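Local coordinates for redox-sensing transcriptional repressor Rex (Thermus thermophilus, PDB 2DT5), which probably represses transcription as a DNA-binding homodimer that responds to the cellular balance of NADH and NAD(+), at residues B[6-9]-B[10-14]; B[19-23]-B[24-28]. The protein carries 1 engineered substitution. All coordinates share one frame; numbering follows the deposited sequence.

How the contacts relate
Both contacts lie on helix 7-23, contact 1 at its start and contact 2 at its carboxyl end, where the chain leaves for strand 28-29. Along the chain they come in series, with centres about 18 Å apart and nearest atoms about 5 Å apart, so they do not touch. All four segments belong to the N-terminal DNA-binding region, which has a winged-helix fold; the NAD-binding Rossmann domain follows later in the chain. The two ends of the helix meet different surroundings: residues 6-14 are packed between their own domain and the second subunit, whereas residues 19-28, the helix end and the turn after it, lie at the surface, where no other chain of the assembly touches them.

Contact 1. Residues B[6-9]-B[10-14]; sequences AAIS and RLITY
Arg10 folds its guanidinium group back over the backbone of Ala7, whose CA lies 3.5 Å above the plane, toward the rim of one face. A bend at chi3 (-63°) turns the chain toward the start of the helix. There Arg10 NH1 comes 4.0 Å from Ala6 CB, and Arg10 NH2 lies at a similar distance, 3.9 Å, from Ala7 CB. Alanine suits both positions, since a small methyl lets the flat group lie close to the first turn. The polar end looks to Asp48: NE makes a salt bridge to OD2, and the same OD2 is hydrogen-bonded to the Tyr14 hydroxyl, which lies in plane at the guanidinium edge. With an alanine in place of Arg10, Asp48 would probably lose the arginine of its salt bridge and the backbone of Ala7 its cover.

On another side of the helix the branched residues meet through methyl groups. Ile8 and Ile12 slant across one another, CG2 of Ile8 standing 4.1 Å from CD1 of Ile12, while Ile8 CD1 touches Leu11 CD1 at 4.3 Å. Beneath them run regular helical bonds, such as Ile12 N to Ile8 O at 3.0 Å.

These aliphatic chains suit a helix buried on several sides. Ile8 and Ile12 rest on Leu75, and Leu11 on Leu71, of helix 64-75; Arg10 and Tyr14 face helix 42-51. From the second subunit, Phe198 and Thr194 of helix 192-201 pack on Ile8 and Ile12, and Glu207 accepts hydrogen bonds from the amides of Ala6 and Ala7.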
loop_
_atom_site.group_PDB
_atom_site.type_symbol
_atom_site.label_atom_id
_atom_site.label_comp_id
_atom_site.label_asym_id
_atom_site.label_seq_id
_atom_site.Cartn_x
_atom_site.Cartn_y
_atom_site.Cartn_z
ATOM N N ALA B 6 -0.877 0.699 -13.360
ATOM C CA ALA B 6 -1.821 1.485 -12.571
ATOM C C ALA B 6 -3.304 1.399 -12.909
ATOM O O ALA B 6 -4.142 1.724 -12.061
ATOM C CB ALA B 6 -1.396 2.953 -12.604
ATOM N N ALA B 7 -3.629 0.990 -14.135
ATOM C CA ALA B 7 -5.022 0.903 -14.558
ATOM C C ALA B 7 -5.883 0.124 -13.591
ATOM O O ALA B 7 -6.961 0.588 -13.219
ATOM C CB ALA B 7 -5.126 0.287 -15.969
ATOM N N ILE B 8 -5.425 -1.056 -13.171
ATOM C CA ILE B 8 -6.227 -1.841 -12.240
ATOM C C ILE B 8 -6.348 -1.139 -10.884
ATOM O O ILE B 8 -7.387 -1.229 -10.218
ATOM C CB ILE B 8 -5.671 -3.266 -12.061
ATOM C CG1 ILE B 8 -5.455 -3.915 -13.432
ATOM C CG2 ILE B 8 -6.678 -4.108 -11.288
ATOM C CD1 ILE B 8 -6.725 -3.947 -14.303
ATOM N N SER B 9 -5.299 -0.429 -10.479
ATOM C CA SER B 9 -5.334 0.318 -9.212
ATOM C C SER B 9 -6.413 1.401 -9.325
ATOM O O SER B 9 -7.153 1.655 -8.378
ATOM C CB SER B 9 -3.964 0.957 -8.923
ATOM O OG SER B 9 -2.982 -0.042 -8.665
ATOM N N ARG B 10 -6.511 2.038 -10.487
ATOM C CA ARG B 10 -7.548 3.053 -10.665
ATOM C C ARG B 10 -8.950 2.439 -10.523
ATOM O O ARG B 10 -9.825 3.007 -9.864
ATOM C CB ARG B 10 -7.412 3.723 -12.026
ATOM C CG ARG B 10 -6.232 4.682 -12.112
ATOM C CD ARG B 10 -6.470 5.731 -13.207
ATOM N NE ARG B 10 -6.569 5.149 -14.544
ATOM C CZ ARG B 10 -5.537 4.644 -15.212
ATOM N NH1 ARG B 10 -4.320 4.648 -14.666
ATOM N NH2 ARG B 10 -5.715 4.152 -16.432
ATOM N N LEU B 11 -9.160 1.271 -11.121
ATOM C CA LEU B 11 -10.461 0.625 -11.017
ATOM C C LEU B 11 -10.785 0.337 -9.549
ATOM O O LEU B 11 -11.921 0.543 -9.093
ATOM C CB LEU B 11 -10.492 -0.678 -11.827
ATOM C CG LEU B 11 -10.334 -0.542 -13.349
ATOM C CD1 LEU B 11 -10.534 -1.909 -13.999
ATOM C CD2 LEU B 11 -11.357 0.444 -13.894
ATOM N N ILE B 12 -9.779 -0.136 -8.815
ATOM C CA ILE B 12 -9.932 -0.432 -7.396
ATOM C C ILE B 12 -10.288 0.865 -6.663
ATOM O O ILE B 12 -11.144 0.874 -5.778
ATOM C CB ILE B 12 -8.631 -1.064 -6.824
ATOM C CG1 ILE B 12 -8.409 -2.436 -7.487
ATOM C CG2 ILE B 12 -8.730 -1.218 -5.280
ATOM C CD1 ILE B 12 -7.002 -3.038 -7.309
ATOM N N THR B 13 -9.663 1.967 -7.052
ATOM C CA THR B 13 -9.982 3.250 -6.418
ATOM C C THR B 13 -11.447 3.636 -6.663
ATOM O O THR B 13 -12.157 4.042 -5.733
ATOM C CB THR B 13 -9.103 4.370 -6.968
ATOM O OG1 THR B 13 -7.732 4.101 -6.653
ATOM C CG2 THR B 13 -9.517 5.700 -6.372
ATOM N N TYR B 14 -11.890 3.502 -7.915
ATOM C CA TYR B 14 -13.258 3.842 -8.288
ATOM C C TYR B 14 -14.239 3.014 -7.474
ATOM O O TYR B 14 -15.311 3.497 -7.077
ATOM C CB TYR B 14 -13.492 3.557 -9.780
ATOM C CG TYR B 14 -12.564 4.283 -10.734
ATOM C CD1 TYR B 14 -12.244 3.725 -11.973
ATOM C CD2 TYR B 14 -12.037 5.535 -10.420
ATOM C CE1 TYR B 14 -11.421 4.388 -12.885
ATOM C CE2 TYR B 14 -11.208 6.218 -11.332
ATOM C CZ TYR B 14 -10.904 5.629 -12.564
ATOM O OH TYR B 14 -10.070 6.244 -13.463
#

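Contact 2. Residues B[19-23]-B[24-28]; sequences EELEA and QGVHR
Gln24 lies back along the last turn of the helix, over the carbonyl of Glu20 and beside Leu21. Its CB is 3.5 Å from Glu20 O, and CG comes closer still, 3.0 Å from that same oxygen, a tight approach set by CG standing anti to the carbonyl carbon of Gln24 (chi1 -58°). CD continues past Glu20 O, and from there the amide oxygen reaches the flank of Leu21: OE1 is 3.5 Å from Leu21 CA and 3.6 Å from Leu21 CD2. OE1 also stands near Glu20 O, but both are acceptors and no hydrogen bond joins them. The long, flexible glutamine suits this exposed position, its methylenes lying on the turn.

The backbone closes the helix as a Schellman motif. Gly25 N makes the 5→2 bond to Glu22 O at 3.1 Å, from above the carbonyl plane, and Val26 N makes the 6→1 bond to Leu21 O at 3.0 Å, although its N-H...O angle of 129° marks it as weak. Gly25 supplies the reversal with a positive phi of 74°, a conformation that glycine adopts without the strain a side chain would bring.

Val26 also completes the hydrophobic pairing expected of this motif, its CG2 meeting Leu21 CD2 at 3.9 Å as the two side chains cross at a slant. Leucine fits at position 21 because it faces inward as well, onto Gln33, Leu34 and Leu37 of helix 31-37. Glu22, by contrast, turns its carboxylate outside the motif and forms a salt bridge with Lys68 of helix 64-75.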
loop_
_atom_site.group_PDB
_atom_site.type_symbol
_atom_site.label_atom_id
_atom_site.label_comp_id
_atom_site.label_asym_id
_atom_site.label_seq_id
_atom_site.Cartn_x
_atom_site.Cartn_y
_atom_site.Cartn_z
ATOM N N GLU B 19 -18.252 2.500 -3.289
ATOM C CA GLU B 19 -18.716 1.841 -2.076
ATOM C C GLU B 19 -19.124 2.910 -1.073
ATOM O O GLU B 19 -20.104 2.740 -0.348
ATOM C CB GLU B 19 -17.611 0.980 -1.448
ATOM C CG GLU B 19 -17.130 -0.193 -2.293
ATOM C CD GLU B 19 -15.905 -0.882 -1.686
ATOM O OE1 GLU B 19 -14.926 -0.180 -1.342
ATOM O OE2 GLU B 19 -15.916 -2.126 -1.559
ATOM N N GLU B 20 -18.370 4.010 -1.034
ATOM C CA GLU B 20 -18.688 5.081 -0.098
ATOM C C GLU B 20 -19.797 5.985 -0.626
ATOM O O GLU B 20 -20.591 6.501 0.151
ATOM C CB GLU B 20 -17.428 5.885 0.292
ATOM C CG GLU B 20 -16.436 6.201 -0.824
ATOM C CD GLU B 20 -15.132 6.841 -0.298
ATOM O OE1 GLU B 20 -14.475 6.229 0.579
ATOM O OE2 GLU B 20 -14.764 7.950 -0.764
ATOM N N LEU B 21 -19.864 6.171 -1.940
ATOM C CA LEU B 21 -20.939 6.970 -2.504
ATOM C C LEU B 21 -22.228 6.215 -2.195
ATOM O O LEU B 21 -23.244 6.811 -1.843
ATOM C CB LEU B 21 -20.783 7.115 -4.017
ATOM C CG LEU B 21 -19.853 8.221 -4.515
ATOM C CD1 LEU B 21 -19.773 8.180 -6.026
ATOM C CD2 LEU B 21 -20.390 9.570 -4.065
ATOM N N GLU B 22 -22.171 4.893 -2.315
ATOM C CA GLU B 22 -23.331 4.056 -2.046
ATOM C C GLU B 22 -23.684 4.108 -0.565
ATOM O O GLU B 22 -24.854 4.029 -0.192
ATOM C CB GLU B 22 -23.061 2.600 -2.449
ATOM C CG GLU B 22 -24.286 1.689 -2.321
ATOM C CD GLU B 22 -23.980 0.224 -2.605
ATOM O OE1 GLU B 22 -23.238 -0.398 -1.815
ATOM O OE2 GLU B 22 -24.480 -0.311 -3.621
ATOM N N ALA B 23 -22.668 4.229 0.283
ATOM C CA ALA B 23 -22.909 4.293 1.716
ATOM C C ALA B 23 -23.614 5.609 2.036
ATOM O O ALA B 23 -24.426 5.684 2.957
ATOM C CB ALA B 23 -21.588 4.198 2.476
ATOM N N GLN B 24 -23.300 6.639 1.256
ATOM C CA GLN B 24 -23.887 7.959 1.433
ATOM C C GLN B 24 -25.261 8.080 0.767
ATOM O O GLN B 24 -25.774 9.185 0.592
ATOM C CB GLN B 24 -22.955 9.019 0.854
ATOM C CG GLN B 24 -21.561 9.022 1.464
ATOM C CD GLN B 24 -20.610 9.941 0.715
ATOM O OE1 GLN B 24 -20.275 9.698 -0.446
ATOM N NE2 GLN B 24 -20.173 11.008 1.377
ATOM N N GLY B 25 -25.849 6.949 0.392
ATOM C CA GLY B 25 -27.151 6.972 -0.250
ATOM C C GLY B 25 -27.150 7.455 -1.693
ATOM O O GLY B 25 -28.192 7.422 -2.350
ATOM N N VAL B 26 -26.002 7.913 -2.193
ATOM C CA VAL B 26 -25.914 8.393 -3.574
ATOM C C VAL B 26 -26.258 7.254 -4.527
ATOM O O VAL B 26 -25.675 6.166 -4.455
ATOM C CB VAL B 26 -24.503 8.900 -3.900
ATOM C CG1 VAL B 26 -24.425 9.322 -5.361
ATOM C CG2 VAL B 26 -24.157 10.064 -2.985
ATOM N N HIS B 27 -27.203 7.499 -5.428
ATOM C CA HIS B 27 -27.614 6.454 -6.348
ATOM C C HIS B 27 -27.047 6.632 -7.751
ATOM O O HIS B 27 -26.922 5.665 -8.494
ATOM C CB HIS B 27 -29.145 6.364 -6.389
ATOM C CG HIS B 27 -29.662 5.209 -7.190
ATOM N ND1 HIS B 27 -29.914 5.291 -8.544
ATOM C CD2 HIS B 27 -29.955 3.935 -6.833
ATOM C CE1 HIS B 27 -30.340 4.121 -8.985
ATOM N NE2 HIS B 27 -30.373 3.279 -7.967
ATOM N N ARG B 28 -26.684 7.854 -8.111
ATOM C CA ARG B 28 -26.131 8.085 -9.436
ATOM C C ARG B 28 -24.871 8.953 -9.362
ATOM O O ARG B 28 -24.744 9.788 -8.471
ATOM C CB ARG B 28 -27.197 8.747 -10.313
ATOM C CG ARG B 28 -27.082 8.444 -11.797
ATOM C CD ARG B 28 -28.273 9.000 -12.568
ATOM N NE ARG B 28 -28.455 10.431 -12.326
ATOM C CZ ARG B 28 -29.362 11.189 -12.935
ATOM N NH1 ARG B 28 -30.183 10.656 -13.832
ATOM N NH2 ARG B 28 -29.450 12.483 -12.648
#